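Local coordinates for protein antitoxin RnlB (Escherichia coli, PDB 6Y2P) that acts as the labile antitoxin of a type II toxin-antitoxin system, inhibiting the endonuclease activity of its cognate toxin RnlA but not that of LsoA, at residues Leu49-Asn61 and Leu98-Leu110. Sequence-based numbering, arbitrary orientation.
Sequences LFDLLCANGPEWN and LRNHPEYLEASVL
Y104, whose CB packs 4.3 Å from C54 SG, has the CB of H101 over the centre of one ring face, while its own OH, hydrogen-bonded to E3 OE1, lies above the rim of the H101 imidazole. In the plane of that imidazole, ND1 of H101 donates to E103 OE2. The W60 indole carries N61 CB near the rim of one face and makes a cation-pi interaction with a basic side chain of another protein chain. A single hydrogen bond crosses the contact, from V109 N to C54 O (3.0 Å), with the donor tilted 20° from the carbonyl plane. It anchors the chain just after helix 102-106, where S108 OG bonds to L105 O and receives L110 N in an ST turn. V109 CG2 rests 3.3 Å from A55 O, at the C-terminal end of helix 53-56. With CG anti to its carbonyl carbon (chi1 -54°), L110 sends CD2 to within 3.5 Å of G57 CA, where positive phi suits glycine. Its CD1 meets L53 CD2 at 3.7 Å, the two side chains crossing at about a right angle. L53 CD2 also touches L98 CD1 (3.6 Å), and L98 CD2 faces C54 SG. This region borders another protein chain, which bonds V109 O through a basic side chain and N56 ND2 through its backbone. The buried contact packs helix 53-56 and G57 against the end of helix 88-99, helix 102-106 and loop 108-110, beside strand 13-19.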
# COMPACT_ATOMS: atom_id res chain seq x y z
N LEU C 49 -19.91 13.90 26.81
CA LEU C 49 -19.85 13.08 25.61
C LEU C 49 -19.70 13.96 24.37
O LEU C 49 -20.44 14.93 24.20
CB LEU C 49 -21.11 12.23 25.50
CG LEU C 49 -21.27 11.50 24.17
CD1 LEU C 49 -20.09 10.58 24.01
CD2 LEU C 49 -22.61 10.74 24.16
N PHE C 50 -18.74 13.62 23.51
CA PHE C 50 -18.48 14.27 22.23
C PHE C 50 -18.85 13.30 21.11
O PHE C 50 -18.36 12.16 21.09
CB PHE C 50 -17.00 14.64 22.07
CG PHE C 50 -16.58 15.90 22.76
CD1 PHE C 50 -16.16 15.87 24.08
CD2 PHE C 50 -16.56 17.10 22.08
CE1 PHE C 50 -15.76 17.02 24.72
CE2 PHE C 50 -16.17 18.28 22.70
CZ PHE C 50 -15.78 18.24 24.03
N ASP C 51 -19.67 13.77 20.17
CA ASP C 51 -19.92 13.06 18.91
C ASP C 51 -19.08 13.70 17.80
O ASP C 51 -19.33 14.84 17.40
CB ASP C 51 -21.40 13.10 18.56
CG ASP C 51 -21.70 12.50 17.19
OD1 ASP C 51 -20.76 11.98 16.53
OD2 ASP C 51 -22.87 12.52 16.79
N LEU C 52 -18.10 12.97 17.27
CA LEU C 52 -17.21 13.59 16.29
C LEU C 52 -17.49 13.17 14.85
O LEU C 52 -16.60 13.34 13.98
CB LEU C 52 -15.76 13.29 16.67
CG LEU C 52 -15.36 13.49 18.14
CD1 LEU C 52 -13.93 12.98 18.42
CD2 LEU C 52 -15.44 14.96 18.52
N LEU C 53 -18.72 12.73 14.57
CA LEU C 53 -19.04 12.11 13.27
C LEU C 53 -18.59 12.98 12.09
O LEU C 53 -17.94 12.48 11.16
CB LEU C 53 -20.54 11.85 13.16
CG LEU C 53 -20.95 11.42 11.75
CD1 LEU C 53 -20.41 10.04 11.53
CD2 LEU C 53 -22.46 11.48 11.46
N CYS C 54 -18.87 14.28 12.13
CA CYS C 54 -18.54 15.09 10.96
C CYS C 54 -17.04 15.37 10.84
O CYS C 54 -16.57 15.66 9.73
CB CYS C 54 -19.26 16.44 11.03
SG CYS C 54 -21.09 16.35 10.86
N ALA C 55 -16.26 15.10 11.87
CA ALA C 55 -14.83 15.23 11.68
C ALA C 55 -14.16 13.88 11.47
O ALA C 55 -13.15 13.78 10.76
CB ALA C 55 -14.21 15.93 12.88
N ASN C 56 -14.76 12.84 12.04
CA ASN C 56 -14.14 11.54 12.11
C ASN C 56 -14.80 10.48 11.24
O ASN C 56 -14.19 9.45 10.99
CB ASN C 56 -14.13 11.10 13.57
CG ASN C 56 -12.88 11.62 14.31
OD1 ASN C 56 -12.00 12.27 13.71
ND2 ASN C 56 -12.78 11.31 15.60
N GLY C 57 -15.95 10.76 10.64
CA GLY C 57 -16.68 9.72 9.96
C GLY C 57 -17.33 8.74 10.93
O GLY C 57 -17.16 8.84 12.15
N PRO C 58 -18.05 7.75 10.40
CA PRO C 58 -18.71 6.75 11.27
C PRO C 58 -17.74 5.67 11.73
O PRO C 58 -17.87 4.49 11.38
CB PRO C 58 -19.80 6.21 10.34
CG PRO C 58 -19.10 6.17 9.02
CD PRO C 58 -18.08 7.32 9.00
N GLU C 59 -16.72 6.07 12.50
CA GLU C 59 -15.58 5.23 12.83
C GLU C 59 -15.66 4.77 14.29
O GLU C 59 -16.54 5.18 15.04
CB GLU C 59 -14.27 5.99 12.57
CG GLU C 59 -13.79 5.86 11.13
CD GLU C 59 -13.47 4.41 10.78
OE1 GLU C 59 -13.26 3.61 11.72
OE2 GLU C 59 -13.44 4.06 9.58
N TRP C 60 -14.70 3.91 14.67
CA TRP C 60 -14.72 3.30 16.00
C TRP C 60 -14.41 4.30 17.11
O TRP C 60 -14.67 4.00 18.29
CB TRP C 60 -13.75 2.13 16.06
CG TRP C 60 -12.37 2.48 15.63
CD1 TRP C 60 -11.84 2.39 14.37
CD2 TRP C 60 -11.33 3.01 16.46
NE1 TRP C 60 -10.53 2.82 14.37
CE2 TRP C 60 -10.19 3.20 15.64
CE3 TRP C 60 -11.24 3.32 17.82
CZ2 TRP C 60 -9.01 3.70 16.14
CZ3 TRP C 60 -10.05 3.80 18.31
CH2 TRP C 60 -8.95 3.99 17.47
N ASN C 61 -13.81 5.44 16.78
CA ASN C 61 -13.59 6.53 17.73
C ASN C 61 -14.45 7.75 17.39
O ASN C 61 -14.02 8.90 17.48
CB ASN C 61 -12.12 6.92 17.81
CG ASN C 61 -11.61 7.52 16.52
OD1 ASN C 61 -12.28 7.46 15.48
ND2 ASN C 61 -10.40 8.11 16.58
N LEU C 98 -28.57 16.26 12.96
CA LEU C 98 -27.96 16.17 11.63
C LEU C 98 -29.02 16.34 10.56
O LEU C 98 -28.84 17.09 9.59
CB LEU C 98 -27.28 14.82 11.45
CG LEU C 98 -25.92 14.58 12.07
CD1 LEU C 98 -25.57 13.13 11.98
CD2 LEU C 98 -24.92 15.40 11.33
N ARG C 99 -30.19 15.73 10.76
CA ARG C 99 -31.17 15.79 9.68
C ARG C 99 -31.74 17.19 9.52
O ARG C 99 -32.15 17.53 8.41
CB ARG C 99 -32.28 14.77 9.94
CG ARG C 99 -32.08 13.49 9.14
CD ARG C 99 -33.34 12.67 9.02
NE ARG C 99 -33.40 11.64 10.06
CZ ARG C 99 -33.36 10.33 9.81
NH1 ARG C 99 -33.24 9.90 8.56
NH2 ARG C 99 -33.42 9.46 10.81
N ASN C 100 -31.67 18.02 10.55
CA ASN C 100 -32.12 19.41 10.47
C ASN C 100 -31.03 20.36 9.99
O ASN C 100 -31.29 21.57 9.89
CB ASN C 100 -32.63 19.89 11.82
CG ASN C 100 -33.81 19.11 12.31
OD1 ASN C 100 -34.44 18.40 11.54
ND2 ASN C 100 -34.10 19.20 13.61
N HIS C 101 -29.82 19.88 9.75
CA HIS C 101 -28.71 20.72 9.31
C HIS C 101 -27.92 19.98 8.25
O HIS C 101 -26.76 19.62 8.47
CB HIS C 101 -27.79 21.05 10.47
CG HIS C 101 -28.37 21.94 11.51
ND1 HIS C 101 -28.15 23.30 11.53
CD2 HIS C 101 -29.11 21.67 12.61
CE1 HIS C 101 -28.76 23.83 12.57
NE2 HIS C 101 -29.36 22.87 13.24
N PRO C 102 -28.48 19.81 7.05
CA PRO C 102 -27.71 19.15 5.98
C PRO C 102 -26.42 19.86 5.67
O PRO C 102 -25.50 19.25 5.11
CB PRO C 102 -28.67 19.19 4.78
CG PRO C 102 -29.58 20.29 5.07
CD PRO C 102 -29.79 20.26 6.57
N GLU C 103 -26.30 21.14 6.05
CA GLU C 103 -25.06 21.86 5.81
C GLU C 103 -23.92 21.32 6.68
O GLU C 103 -22.76 21.38 6.27
CB GLU C 103 -25.29 23.36 6.02
CG GLU C 103 -25.19 23.86 7.45
CD GLU C 103 -26.52 23.83 8.18
OE1 GLU C 103 -27.43 23.11 7.69
OE2 GLU C 103 -26.65 24.50 9.25
N TYR C 104 -24.24 20.73 7.85
CA TYR C 104 -23.22 20.05 8.64
C TYR C 104 -22.62 18.90 7.85
O TYR C 104 -21.39 18.74 7.77
CB TYR C 104 -23.81 19.51 9.95
CG TYR C 104 -24.27 20.52 10.97
CD1 TYR C 104 -24.07 21.88 10.77
CD2 TYR C 104 -24.89 20.12 12.15
CE1 TYR C 104 -24.48 22.81 11.71
CE2 TYR C 104 -25.32 21.06 13.10
CZ TYR C 104 -25.10 22.40 12.87
OH TYR C 104 -25.50 23.33 13.79
N LEU C 105 -23.48 18.08 7.25
CA LEU C 105 -23.03 16.97 6.42
C LEU C 105 -22.32 17.46 5.16
O LEU C 105 -21.36 16.84 4.71
CB LEU C 105 -24.22 16.08 6.06
CG LEU C 105 -24.92 15.48 7.29
CD1 LEU C 105 -26.31 15.04 6.95
CD2 LEU C 105 -24.13 14.29 7.83
N GLU C 106 -22.75 18.60 4.62
CA GLU C 106 -22.07 19.13 3.44
C GLU C 106 -20.64 19.50 3.77
O GLU C 106 -19.76 19.34 2.92
CB GLU C 106 -22.83 20.33 2.84
N ALA C 107 -20.39 19.96 5.01
CA ALA C 107 -19.09 20.41 5.51
C ALA C 107 -18.27 19.31 6.19
O ALA C 107 -17.22 19.60 6.79
CB ALA C 107 -19.28 21.54 6.51
N SER C 108 -18.74 18.07 6.14
CA SER C 108 -18.20 16.96 6.88
C SER C 108 -17.15 16.21 6.09
O SER C 108 -16.83 16.52 4.94
CB SER C 108 -19.32 15.99 7.24
OG SER C 108 -19.47 14.97 6.27
N VAL C 109 -16.60 15.17 6.72
CA VAL C 109 -15.77 14.24 5.98
C VAL C 109 -16.58 13.06 5.45
O VAL C 109 -16.02 12.21 4.75
CB VAL C 109 -14.57 13.79 6.84
CG1 VAL C 109 -13.71 14.99 7.16
CG2 VAL C 109 -15.02 13.10 8.11
N LEU C 110 -17.90 13.01 5.70
CA LEU C 110 -18.69 11.84 5.29
C LEU C 110 -18.80 11.73 3.77
O LEU C 110 -18.86 12.73 3.06
CB LEU C 110 -20.11 11.89 5.88
CG LEU C 110 -20.24 12.07 7.40
CD1 LEU C 110 -21.54 11.44 7.90
CD2 LEU C 110 -19.07 11.49 8.14